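Local coordinates for glycerate dehydrogenase related protein (PDB 3GVX) that probably reduces glyoxylate or hydroxypyruvate with a nicotinamide cofactor, as expected of a D-isomer specific 2-hydroxyacid dehydrogenase, at residues B[86-91]-B[251-256]; B[214-219]-B[241-246]. All blocks are in the same frame, centred on the assembly; numbering follows the deposited sequence.

Both contacts lie along one edge of the seven-stranded parallel Rossmann-type sheet. Contact 1, which is buried, brings in helix 79-97, the helix that follows the last strand of the other sheet, and joins it to the end of outermost strand 250-252; contact 2 ties the start of helix 216-225 to the loop between strands 230-233 and 250-252, on the surface. Their centres lie about 17 Å apart. Along the chain, both segments of contact 2 fall between those of contact 1, and L252 CD1 packs 3.6 Å from T245 OG1. The potassium site of contact 1 takes a ligand from the second subunit, and I242 and T245 pack on G110 of that subunit, placing this edge along the dimer interface.

Contact 1 (B[86-91]-B[251-256]); sequences AEHAFA and ILSPHV. With K (potassium ion), chain D.
H88 carries its imidazole on a CG lying anti to the backbone N (chi1 -169°), and a chi2 of 84° turns the ring so that NE2 meets S253 while ND1 takes a potassium ion. S253 answers with OG set between its own backbone N and carbonyl carbon (chi1 58°), which brings the hydroxyl to the ring edge. H88 NE2 donates to S253 OG over 2.9 Å; the bond is bent, and the hydroxyl oxygen sits somewhat out of the ring plane. The same OG is also hydrogen-bonded to D234 OD1, a carboxylate oxygen that holds V256 N as well, so D234 steadies both the hydroxyl that meets the imidazole and the turn that follows. H88 ND1 binds the potassium ion at 2.7 Å, with the ion well out of the ring plane and leaning to the CG side. V256 O reaches the ion from the second segment at 3.0 Å, and a water completes the local share at 2.6 Å. A257 O of the same chain and T117 OG1 of the second subunit supply the other two ligands, which places the ion at the subunit interface. With both nitrogens engaged, rotation of the imidazole is restrained, and the proton on NE2 is consistent with a metal on ND1. The contact joins helix 79-97 to the chain leaving strand 250-252, the edge strand of the Rossmann-type sheet. P254 is the centre of an inverse gamma turn there, and H255, next along, makes weak hydrogen bonds to R210 and E239, consistent with the Arg-Glu-His active-site set of this family. V256 adds an apolar touch, its CG2 branch coming obliquely to within 3.8 Å of H88 CE1.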
loop_
_atom_site.group_PDB
_atom_site.type_symbol
_atom_site.label_atom_id
_atom_site.label_comp_id
_atom_site.label_asym_id
_atom_site.label_seq_id
_atom_site.Cartn_x
_atom_site.Cartn_y
_atom_site.Cartn_z
ATOM N N ALA B 86 -0.810 -3.420 9.532
ATOM C CA ALA B 86 -0.028 -3.528 8.310
ATOM C C ALA B 86 -0.339 -2.340 7.396
ATOM O O ALA B 86 0.559 -1.792 6.761
ATOM C CB ALA B 86 -0.322 -4.844 7.598
ATOM N N GLU B 87 -1.611 -1.943 7.355
ATOM C CA GLU B 87 -2.036 -0.800 6.540
ATOM C C GLU B 87 -1.435 0.497 7.047
ATOM O O GLU B 87 -1.077 1.372 6.267
ATOM C CB GLU B 87 -3.554 -0.655 6.528
ATOM C CG GLU B 87 -4.301 -1.583 5.606
ATOM C CD GLU B 87 -5.790 -1.246 5.553
ATOM O OE1 GLU B 87 -6.150 -0.088 5.831
ATOM O OE2 GLU B 87 -6.611 -2.124 5.235
ATOM N N HIS B 88 -1.324 0.616 8.363
ATOM C CA HIS B 88 -0.758 1.825 8.938
ATOM C C HIS B 88 0.732 1.893 8.676
ATOM O O HIS B 88 1.284 2.974 8.505
ATOM C CB HIS B 88 -0.988 1.902 10.447
ATOM C CG HIS B 88 -0.645 3.231 11.024
ATOM N ND1 HIS B 88 -1.523 4.287 11.024
ATOM C CD2 HIS B 88 0.510 3.708 11.552
ATOM C CE1 HIS B 88 -0.931 5.356 11.523
ATOM N NE2 HIS B 88 0.304 5.029 11.850
ATOM N N ALA B 89 1.378 0.730 8.650
ATOM C CA ALA B 89 2.807 0.656 8.396
ATOM C C ALA B 89 3.114 1.057 6.957
ATOM O O ALA B 89 4.072 1.773 6.692
ATOM C CB ALA B 89 3.329 -0.751 8.695
ATOM N N PHE B 90 2.297 0.618 6.014
ATOM C CA PHE B 90 2.564 1.003 4.645
ATOM C C PHE B 90 2.265 2.488 4.439
ATOM O O PHE B 90 2.904 3.137 3.617
ATOM C CB PHE B 90 1.819 0.092 3.662
ATOM C CG PHE B 90 2.637 -1.101 3.224
ATOM C CD1 PHE B 90 3.501 -1.014 2.143
ATOM C CD2 PHE B 90 2.628 -2.273 3.955
ATOM C CE1 PHE B 90 4.351 -2.074 1.811
ATOM C CE2 PHE B 90 3.474 -3.331 3.628
ATOM C CZ PHE B 90 4.336 -3.229 2.560
ATOM N N ALA B 91 1.347 3.029 5.237
ATOM C CA ALA B 91 0.999 4.441 5.142
ATOM C C ALA B 91 2.190 5.319 5.544
ATOM O O ALA B 91 2.471 6.331 4.897
ATOM C CB ALA B 91 -0.222 4.750 6.012
ATOM N N ILE B 251 8.690 10.406 11.073
ATOM C CA ILE B 251 7.277 10.662 10.869
ATOM C C ILE B 251 6.696 9.819 11.981
ATOM O O ILE B 251 7.015 8.636 12.124
ATOM C CB ILE B 251 6.745 10.151 9.522
ATOM C CG1 ILE B 251 7.540 10.756 8.369
ATOM C CG2 ILE B 251 5.277 10.512 9.390
ATOM C CD1 ILE B 251 7.000 10.407 7.006
ATOM N N LEU B 252 5.846 10.434 12.781
ATOM C CA LEU B 252 5.296 9.743 13.930
ATOM C C LEU B 252 3.794 9.740 14.004
ATOM O O LEU B 252 3.116 10.607 13.456
ATOM C CB LEU B 252 5.829 10.387 15.213
ATOM C CG LEU B 252 7.339 10.597 15.329
ATOM C CD1 LEU B 252 7.638 11.533 16.507
ATOM C CD2 LEU B 252 8.038 9.250 15.485
ATOM N N SER B 253 3.278 8.751 14.708
ATOM C CA SER B 253 1.851 8.655 14.926
ATOM C C SER B 253 1.636 8.155 16.361
ATOM O O SER B 253 2.426 7.384 16.883
ATOM C CB SER B 253 1.180 7.740 13.893
ATOM O OG SER B 253 1.718 6.439 13.886
ATOM N N PRO B 254 0.556 8.610 17.009
ATOM C CA PRO B 254 0.163 8.276 18.382
ATOM C C PRO B 254 -0.453 6.891 18.698
ATOM O O PRO B 254 -1.586 6.810 19.168
ATOM C CB PRO B 254 -0.772 9.428 18.744
ATOM C CG PRO B 254 -1.426 9.731 17.434
ATOM C CD PRO B 254 -0.269 9.709 16.484
ATOM N N HIS B 255 0.288 5.813 18.446
ATOM C CA HIS B 255 -0.206 4.478 18.770
ATOM C C HIS B 255 -1.618 4.253 18.236
ATOM O O HIS B 255 -2.491 3.799 18.974
ATOM C CB HIS B 255 -0.223 4.330 20.295
ATOM C CG HIS B 255 0.025 2.942 20.782
ATOM N ND1 HIS B 255 1.129 2.607 21.539
ATOM C CD2 HIS B 255 -0.662 1.793 20.590
ATOM C CE1 HIS B 255 1.114 1.310 21.787
ATOM N NE2 HIS B 255 0.037 0.794 21.221
ATOM N N VAL B 256 -1.845 4.574 16.965
ATOM C CA VAL B 256 -3.157 4.405 16.345
ATOM C C VAL B 256 -3.149 3.365 15.231
ATOM O O VAL B 256 -4.141 3.189 14.549
ATOM C CB VAL B 256 -3.662 5.729 15.736
ATOM C CG1 VAL B 256 -3.990 6.754 16.836
ATOM C CG2 VAL B 256 -2.609 6.265 14.766
HETATM K K K D . -3.935 3.193 11.548
HETATM O O HOH W 1 -4.559 1.434 9.781
#

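Contact 2 (B[214-219]-B[241-246]); sequences VSKPDM and EITETN
The N-terminal turn of helix 216-225, a helix of the Rossmann-type domain, is linked here to the loop that runs from strand 230-233 to strand 250-252. K216, in the first turn, spans the gap: CG lies anti to the backbone N (chi1 179°), and an extended chain beyond it carries the ammonium group out to T243 and E244. There K216 NZ forms a salt bridge with E244 OE2 at 3.2 Å. The glutamate is extended beyond CG too, and the two side chains cross obliquely, with K216 CE also close to the same carboxylate oxygen. T243 lies across the end of the lysine at about a right angle. Its carbonyl accepts a weak hydrogen bond, K216 NZ to T243 O, at 3.5 Å, and that oxygen has another weak donor in W236 NE1. A water makes the link firmer, accepting hydrogen bonds from K216 NZ (2.8 Å) and T243 N (2.7 Å). The ammonium group is thus held by a carboxylate and a water, with a weak third bond to a carbonyl, while the side chain of K216 also packs on W237. E244 and T243 are exposed, so solvent probably weakens the ionic attraction. Just before the lysine in the chain, S215 occupies the N-cap position. Together these bonds form a surface tie between a helix start and a loop of the Rossmann-type alpha/beta domain.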
loop_
_atom_site.group_PDB
_atom_site.type_symbol
_atom_site.label_atom_id
_atom_site.label_comp_id
_atom_site.label_asym_id
_atom_site.label_seq_id
_atom_site.Cartn_x
_atom_site.Cartn_y
_atom_site.Cartn_z
ATOM N N VAL B 214 13.323 -0.459 21.383
ATOM C CA VAL B 214 14.353 0.441 20.892
ATOM C C VAL B 214 14.958 1.336 21.973
ATOM O O VAL B 214 14.255 1.949 22.780
ATOM C CB VAL B 214 13.836 1.368 19.752
ATOM C CG1 VAL B 214 14.913 2.408 19.391
ATOM C CG2 VAL B 214 13.449 0.536 18.529
ATOM N N SER B 215 16.284 1.393 21.964
ATOM C CA SER B 215 17.033 2.233 22.874
ATOM C C SER B 215 16.808 3.652 22.424
ATOM O O SER B 215 17.263 4.073 21.356
ATOM C CB SER B 215 18.526 1.917 22.802
ATOM O OG SER B 215 19.300 3.004 23.282
ATOM N N LYS B 216 16.101 4.397 23.251
ATOM C CA LYS B 216 15.822 5.770 22.925
ATOM C C LYS B 216 17.046 6.647 22.634
ATOM O O LYS B 216 17.103 7.285 21.590
ATOM C CB LYS B 216 14.994 6.396 24.015
ATOM C CG LYS B 216 14.710 7.820 23.716
ATOM C CD LYS B 216 13.519 8.288 24.471
ATOM C CE LYS B 216 13.345 9.746 24.236
ATOM N NZ LYS B 216 12.281 10.298 25.103
ATOM N N PRO B 217 18.034 6.703 23.545
ATOM C CA PRO B 217 19.203 7.546 23.253
ATOM C C PRO B 217 20.001 7.077 22.036
ATOM O O PRO B 217 20.564 7.892 21.306
ATOM C CB PRO B 217 20.027 7.471 24.542
ATOM C CG PRO B 217 18.991 7.135 25.600
ATOM C CD PRO B 217 18.132 6.122 24.894
ATOM N N ASP B 218 20.051 5.767 21.815
ATOM C CA ASP B 218 20.790 5.228 20.677
ATOM C C ASP B 218 20.164 5.612 19.332
ATOM O O ASP B 218 20.870 5.953 18.385
ATOM C CB ASP B 218 20.910 3.702 20.797
ATOM C CG ASP B 218 21.830 3.275 21.931
ATOM O OD1 ASP B 218 21.917 4.018 22.927
ATOM O OD2 ASP B 218 22.448 2.192 21.832
HETATM N N MSE B 219 18.838 5.564 19.263
HETATM C CA MSE B 219 18.129 5.913 18.037
HETATM C C MSE B 219 18.233 7.402 17.765
HETATM O O MSE B 219 18.548 7.818 16.653
HETATM C CB MSE B 219 16.658 5.484 18.139
HETATM C CG MSE B 219 15.776 5.888 16.962
HETATM SE SE MSE B 219 16.479 5.523 15.352
HETATM C CE MSE B 219 16.545 3.752 15.284
ATOM N N GLU B 241 3.494 11.104 27.984
ATOM C CA GLU B 241 4.510 12.128 28.277
ATOM C C GLU B 241 5.626 11.992 27.246
ATOM O O GLU B 241 6.775 11.687 27.578
ATOM C CB GLU B 241 5.079 11.892 29.664
ATOM C CG GLU B 241 4.045 11.427 30.649
ATOM C CD GLU B 241 4.628 10.417 31.607
ATOM O OE1 GLU B 241 4.478 9.199 31.350
ATOM O OE2 GLU B 241 5.261 10.844 32.603
ATOM N N ILE B 242 5.285 12.217 25.987
ATOM C CA ILE B 242 6.265 12.078 24.925
ATOM C C ILE B 242 7.285 13.204 24.951
ATOM O O ILE B 242 6.914 14.367 25.094
ATOM C CB ILE B 242 5.563 12.018 23.563
ATOM C CG1 ILE B 242 4.690 13.255 23.353
ATOM C CG2 ILE B 242 4.726 10.763 23.504
ATOM C CD1 ILE B 242 3.895 13.235 22.069
ATOM N N THR B 243 8.533 12.967 24.835
ATOM C CA THR B 243 9.399 14.011 24.761
ATOM C C THR B 243 10.396 13.913 23.701
ATOM O O THR B 243 10.785 12.949 23.437
ATOM C CB THR B 243 10.198 14.103 26.141
ATOM O OG1 THR B 243 10.977 12.982 26.366
ATOM C CG2 THR B 243 9.300 14.166 27.158
ATOM N N GLU B 244 10.898 14.930 23.112
ATOM C CA GLU B 244 12.115 14.749 22.396
ATOM C C GLU B 244 11.760 14.299 20.962
ATOM O O GLU B 244 12.405 13.915 20.156
ATOM C CB GLU B 244 12.906 13.789 23.179
ATOM C CG GLU B 244 14.337 14.107 23.361
ATOM C CD GLU B 244 15.125 13.077 24.162
ATOM O OE1 GLU B 244 16.290 12.871 24.068
ATOM O OE2 GLU B 244 14.596 12.470 24.979
ATOM N N THR B 245 10.550 14.391 20.833
ATOM C CA THR B 245 9.747 14.116 19.664
ATOM C C THR B 245 9.917 14.935 18.370
ATOM O O THR B 245 9.573 14.440 17.298
ATOM C CB THR B 245 8.284 14.126 20.120
ATOM O OG1 THR B 245 7.704 12.857 19.828
ATOM C CG2 THR B 245 7.503 15.263 19.503
ATOM N N ASN B 246 10.442 16.158 18.449
ATOM C CA ASN B 246 10.612 16.978 17.248
ATOM C C ASN B 246 11.873 16.651 16.441
ATOM O O ASN B 246 12.820 17.440 16.396
ATOM C CB ASN B 246 10.607 18.469 17.598
ATOM C CG ASN B 246 10.459 19.352 16.368
ATOM O OD1 ASN B 246 10.640 18.896 15.236
ATOM N ND2 ASN B 246 10.137 20.619 16.583
HETATM O O HOH W 2 9.465 10.511 25.470
#